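PDB 5AMV: pectate lyase from Bacillus subtilis, which cleaves polygalacturonate by calcium-dependent elimination, giving oligosaccharides with an unsaturated galacturonosyl group at their non-reducing ends. Local coordinates for residues I157-A162 / D184-N189; D223-A228 / D246-F251. All blocks are in the same frame, centred on the assembly; numbering follows the deposited sequence. Where two conformers were deposited one is given.

Contact 1 (I157-A162 / D184-N189); sequences IEFQDA and DNITIN. With CA (calcium ion), chain C.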
# COMPACT_ATOMS: atom_id res chain seq x y z
N ILE A 157 -2.70 8.22 -10.76
CA ILE A 157 -1.81 9.09 -9.99
C ILE A 157 -0.55 8.31 -9.61
O ILE A 157 -0.64 7.16 -9.21
CB ILE A 157 -2.48 9.59 -8.68
CG1 ILE A 157 -3.68 10.50 -8.98
CG2 ILE A 157 -1.48 10.36 -7.74
CD1 ILE A 157 -4.76 10.38 -7.87
N GLU A 158 0.57 9.00 -9.67
CA GLU A 158 1.85 8.47 -9.20
C GLU A 158 2.07 8.99 -7.77
O GLU A 158 2.22 10.20 -7.55
CB GLU A 158 3.03 8.87 -10.12
CG GLU A 158 4.38 8.35 -9.56
CD GLU A 158 5.57 8.74 -10.42
OE1 GLU A 158 5.36 9.29 -11.53
OE2 GLU A 158 6.71 8.47 -10.00
N PHE A 159 2.09 8.07 -6.80
CA PHE A 159 2.38 8.44 -5.40
C PHE A 159 3.84 8.15 -5.14
O PHE A 159 4.28 7.04 -5.40
CB PHE A 159 1.53 7.52 -4.48
CG PHE A 159 0.07 7.84 -4.50
CD1 PHE A 159 -0.81 7.30 -5.48
CD2 PHE A 159 -0.46 8.67 -3.52
CE1 PHE A 159 -2.17 7.59 -5.46
CE2 PHE A 159 -1.82 8.99 -3.49
CZ PHE A 159 -2.68 8.46 -4.46
N GLN A 160 4.58 9.12 -4.61
CA GLN A 160 6.01 8.96 -4.37
C GLN A 160 6.29 9.23 -2.90
O GLN A 160 5.79 10.21 -2.33
CB GLN A 160 6.79 10.01 -5.16
CG GLN A 160 6.60 9.98 -6.69
CD GLN A 160 7.55 10.98 -7.35
OE1 GLN A 160 8.03 11.91 -6.71
NE2 GLN A 160 7.83 10.77 -8.61
N ASP A 161 7.15 8.38 -2.32
CA ASP A 161 7.98 8.74 -1.17
C ASP A 161 7.17 9.28 0.00
O ASP A 161 7.29 10.47 0.36
CB ASP A 161 9.07 9.74 -1.65
CG ASP A 161 10.20 9.90 -0.64
OD1 ASP A 161 10.28 9.13 0.32
OD2 ASP A 161 11.01 10.82 -0.82
N ALA A 162 6.32 8.41 0.59
CA ALA A 162 5.62 8.76 1.81
C ALA A 162 6.63 8.56 2.99
O ALA A 162 6.82 7.44 3.50
CB ALA A 162 4.31 7.90 1.95
N ASP A 184 1.97 5.43 4.74
CA ASP A 184 1.85 4.65 3.51
C ASP A 184 1.49 5.65 2.40
O ASP A 184 1.13 6.80 2.71
CB ASP A 184 0.69 3.67 3.66
CG ASP A 184 0.77 2.80 4.89
OD1 ASP A 184 1.86 2.36 5.30
OD2 ASP A 184 -0.30 2.44 5.44
N ASN A 185 1.49 5.23 1.13
CA ASN A 185 0.88 6.10 0.10
C ASN A 185 -0.65 6.14 0.26
O ASN A 185 -1.25 7.22 0.24
CB ASN A 185 1.28 5.64 -1.31
CG ASN A 185 2.77 5.44 -1.42
OD1 ASN A 185 3.24 4.29 -1.57
ND2 ASN A 185 3.55 6.54 -1.36
N ILE A 186 -1.25 4.96 0.47
CA ILE A 186 -2.69 4.88 0.72
C ILE A 186 -2.92 3.85 1.85
O ILE A 186 -2.41 2.71 1.78
CB ILE A 186 -3.48 4.40 -0.54
CG1 ILE A 186 -3.28 5.38 -1.70
CG2 ILE A 186 -5.00 4.23 -0.21
CD1 ILE A 186 -3.86 4.85 -3.03
N THR A 187 -3.63 4.29 2.89
CA THR A 187 -3.93 3.46 4.02
C THR A 187 -5.46 3.27 4.05
O THR A 187 -6.19 4.23 4.27
CB THR A 187 -3.49 4.15 5.36
OG1 THR A 187 -2.10 4.53 5.32
CG2 THR A 187 -3.76 3.22 6.52
N ILE A 188 -5.94 2.04 3.85
CA ILE A 188 -7.38 1.76 3.98
C ILE A 188 -7.64 1.29 5.37
O ILE A 188 -7.23 0.19 5.74
CB ILE A 188 -7.86 0.73 2.93
CG1 ILE A 188 -7.40 1.18 1.54
CG2 ILE A 188 -9.39 0.57 3.01
CD1 ILE A 188 -7.74 0.15 0.38
N ASN A 189 -8.23 2.16 6.20
CA ASN A 189 -8.37 1.87 7.61
C ASN A 189 -9.87 1.80 7.90
O ASN A 189 -10.49 2.80 8.19
CB ASN A 189 -7.66 2.99 8.41
CG ASN A 189 -7.93 2.93 9.88
OD1 ASN A 189 -8.41 1.92 10.40
ND2 ASN A 189 -7.60 4.03 10.58
CA CA C . 0.90 0.90 6.84
O HOH W 1 2.77 9.31 -1.61
O HOH W 2 6.56 5.63 -0.29
O HOH W 3 1.40 -1.13 7.91
O HOH W 4 -1.23 0.30 7.53
O HOH W 5 0.95 2.68 8.36
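N185 ND2 sits beside the methyl of A162 and the CB of F159, and two waters tie it to the 157-162 backbone. One water accepts from N185 ND2 at 2.9 Å and donates to Q160 O. The other accepts from A162 N, also at 2.9 Å, and only weakly from N185 ND2. N185 CG is anti to the carbonyl carbon, beside the backbone N (chi1 -50°), which sets CG next to F159 CB. N185 and F159 slide past each other in opposite directions, CB to CB at 3.7 Å, and the amide and ring planes lie 49° apart. I186 crosses F159 at about a right angle. Its CG1 lies over one ring face, toward the rim, and its CD1 reaches F159 CE1 at 4.0 Å. I157 CG2 covers the opposite face. The Q160-bound water lies at the ring edge, in plane. An alanine at F159 would probably open a gap between I157 CG2 and I186 CG1 and leave F201 without its neighbouring ring. A162 CB packs on D184 O at 3.4 Å. D184 CB points away from 157-162, and the carboxylate binds calcium through both oxygens, OD1 at 2.3 Å and OD2 at 2.4 Å. F159 also meets F145 edge-to-face. Such internal packing of aromatic and aliphatic residues, beside an external calcium site, is characteristic of the parallel beta-helix of polysaccharide lyase family 1.

Contact 2 (D223-A228 / D246-F251); sequences DGQTDA and DKSSIF. With CA (calcium ion), chain C.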
# COMPACT_ATOMS: atom_id res chain seq x y z
N ASP A 223 6.82 3.05 5.09
CA ASP A 223 6.02 1.91 5.50
C ASP A 223 5.45 1.21 4.24
O ASP A 223 6.18 0.77 3.37
CB ASP A 223 4.92 2.40 6.44
CG ASP A 223 4.42 1.31 7.38
OD1 ASP A 223 5.26 0.60 7.97
OD2 ASP A 223 3.19 1.18 7.55
N GLY A 224 4.13 1.14 4.18
CA GLY A 224 3.43 0.50 3.02
C GLY A 224 3.14 1.39 1.82
O GLY A 224 3.43 2.59 1.83
N GLN A 225 2.63 0.77 0.75
CA GLN A 225 2.20 1.47 -0.46
C GLN A 225 0.67 1.53 -0.43
O GLN A 225 0.11 2.62 -0.40
CB GLN A 225 2.73 0.73 -1.70
CG GLN A 225 4.25 0.72 -1.63
CD GLN A 225 4.85 0.14 -2.89
OE1 GLN A 225 4.72 -1.03 -3.16
NE2 GLN A 225 5.51 0.99 -3.66
N THR A 226 0.03 0.38 -0.45
CA THR A 226 -1.43 0.29 -0.35
C THR A 226 -1.73 -0.77 0.73
O THR A 226 -1.70 -1.97 0.45
CB THR A 226 -2.08 -0.08 -1.71
OG1 THR A 226 -1.47 -1.29 -2.24
CG2 THR A 226 -1.89 1.04 -2.75
N ASP A 227 -2.03 -0.30 1.93
CA ASP A 227 -2.28 -1.21 3.06
C ASP A 227 -3.77 -1.19 3.42
O ASP A 227 -4.50 -0.21 3.15
CB ASP A 227 -1.46 -0.77 4.29
CG ASP A 227 0.03 -1.05 4.13
OD1 ASP A 227 0.46 -1.79 3.20
OD2 ASP A 227 0.77 -0.54 5.00
N ALA A 228 -4.22 -2.27 4.05
CA ALA A 228 -5.62 -2.39 4.49
C ALA A 228 -5.70 -3.05 5.86
O ALA A 228 -5.08 -4.05 6.08
CB ALA A 228 -6.45 -3.17 3.47
N ASP A 246 10.21 -1.37 -0.28
CA ASP A 246 10.38 -2.57 0.52
C ASP A 246 9.05 -3.30 0.78
O ASP A 246 8.75 -4.26 0.09
CB ASP A 246 11.16 -2.16 1.79
CG ASP A 246 11.50 -3.33 2.72
OD1 ASP A 246 11.06 -4.46 2.50
OD2 ASP A 246 12.15 -3.04 3.74
N LYS A 247 8.21 -2.79 1.69
CA LYS A 247 6.95 -3.47 2.07
C LYS A 247 5.75 -2.91 1.32
O LYS A 247 5.27 -1.80 1.61
CB LYS A 247 6.76 -3.31 3.57
CG LYS A 247 7.88 -4.07 4.35
CD LYS A 247 7.75 -3.91 5.86
CE LYS A 247 8.49 -2.72 6.40
NZ LYS A 247 8.91 -3.05 7.83
N SER A 248 5.26 -3.65 0.34
CA SER A 248 4.23 -3.07 -0.53
C SER A 248 2.82 -2.97 0.04
O SER A 248 2.24 -1.89 0.08
CB SER A 248 4.13 -3.87 -1.81
OG SER A 248 3.07 -3.39 -2.61
N SER A 249 2.26 -4.11 0.41
CA SER A 249 0.83 -4.22 0.64
C SER A 249 0.58 -5.17 1.79
O SER A 249 0.73 -6.38 1.62
CB SER A 249 0.12 -4.73 -0.62
OG SER A 249 0.29 -3.83 -1.72
N ILE A 250 0.19 -4.63 2.95
CA ILE A 250 -0.15 -5.50 4.09
C ILE A 250 -1.66 -5.41 4.32
O ILE A 250 -2.21 -4.29 4.56
CB ILE A 250 0.71 -5.21 5.41
CG1 ILE A 250 0.27 -6.15 6.55
CG2 ILE A 250 0.55 -3.83 5.87
CD1 ILE A 250 1.36 -6.41 7.65
N PHE A 251 -2.31 -6.57 4.33
CA PHE A 251 -3.78 -6.62 4.51
C PHE A 251 -4.03 -7.39 5.80
O PHE A 251 -3.78 -8.60 5.84
CB PHE A 251 -4.50 -7.33 3.34
CG PHE A 251 -4.21 -6.76 1.97
CD1 PHE A 251 -3.82 -5.44 1.80
CD2 PHE A 251 -4.36 -7.57 0.82
CE1 PHE A 251 -3.60 -4.93 0.53
CE2 PHE A 251 -4.16 -7.04 -0.48
CZ PHE A 251 -3.75 -5.73 -0.61
CA CA C . 0.90 0.90 6.84
O HOH W 6 8.77 -0.17 3.11
O HOH W 7 3.06 -2.78 3.54
O HOH W 3 1.40 -1.13 7.91
O HOH W 4 -1.23 0.30 7.53
O HOH W 5 0.95 2.68 8.36
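S248 O takes two backbone donors from 223-228 and marks the tight part of the contact. Q225 N lies 2.8 Å from S248 O, and T226 N follows at 3.2 Å, nearly in line with the C=O. The Q225 side chain is extended beyond CG, and its CB also touches S248 O. S248 OG, held anti to the backbone N (chi1 175°), donates to Q225 OE1 in the amide plane, on a lone pair, at 2.9 Å. T226 OG1 and S249 OG share a hydrogen bond, and T226 OG1 also bonds Y242 OH. A228 N bonds I250 O at 2.9 Å, part of a single backbone bridge that pairs A228 with F251. The F251 ring turns its edge to T226 O, and F251 CD1 touches A228 CB.

D227 joins this packing to the metal. Its OD1 receives I250 N at 2.9 Å from above the carboxylate plane, and I250 CG2 presses on D227 CG. A CB on G224 would run into D227 OD2.

The D223 and K247 end is looser and partly exposed. D223 O and K247 O are two acceptors close together, and H245 NE2 bonds weakly to each. One water bridges D223 O to K247 N. Another donates to D227 OD1 and weakly to K247 O. The K247 side chain passes to R279, the inferred active-site residue, with nearest atoms about 3 Å apart.

D227 OD2 binds calcium at 2.3 Å, and D223 OD2 binds it too. The I250 N bond thus probably helps hold the D227 carboxylate for calcium, while K247, about 5 Å (nearest atoms) from a bound galacturonic acid, borders the substrate site.

The two contacts lie in series along the chain, contact 1 closing before contact 2 opens, with centres 9 Å apart. Strands 186-189 and 226-229 are parallel neighbours in one sheet of the beta-helix. I188 N lies 2.8 Å from D227 O, a probable hydrogen bond between them. D184 OD1 of contact 1 also takes a probable bond from G224 N of contact 2. The calcium joins both: contact 1 gives D184, contact 2 gives D223 and D227, and three waters complete seven ligand atoms. The metal site therefore spans successive coils. Strand 247-251 then begins a second parallel sheet. K247, at the start of this strand, lies beside R279 and close to a bound galacturonic acid.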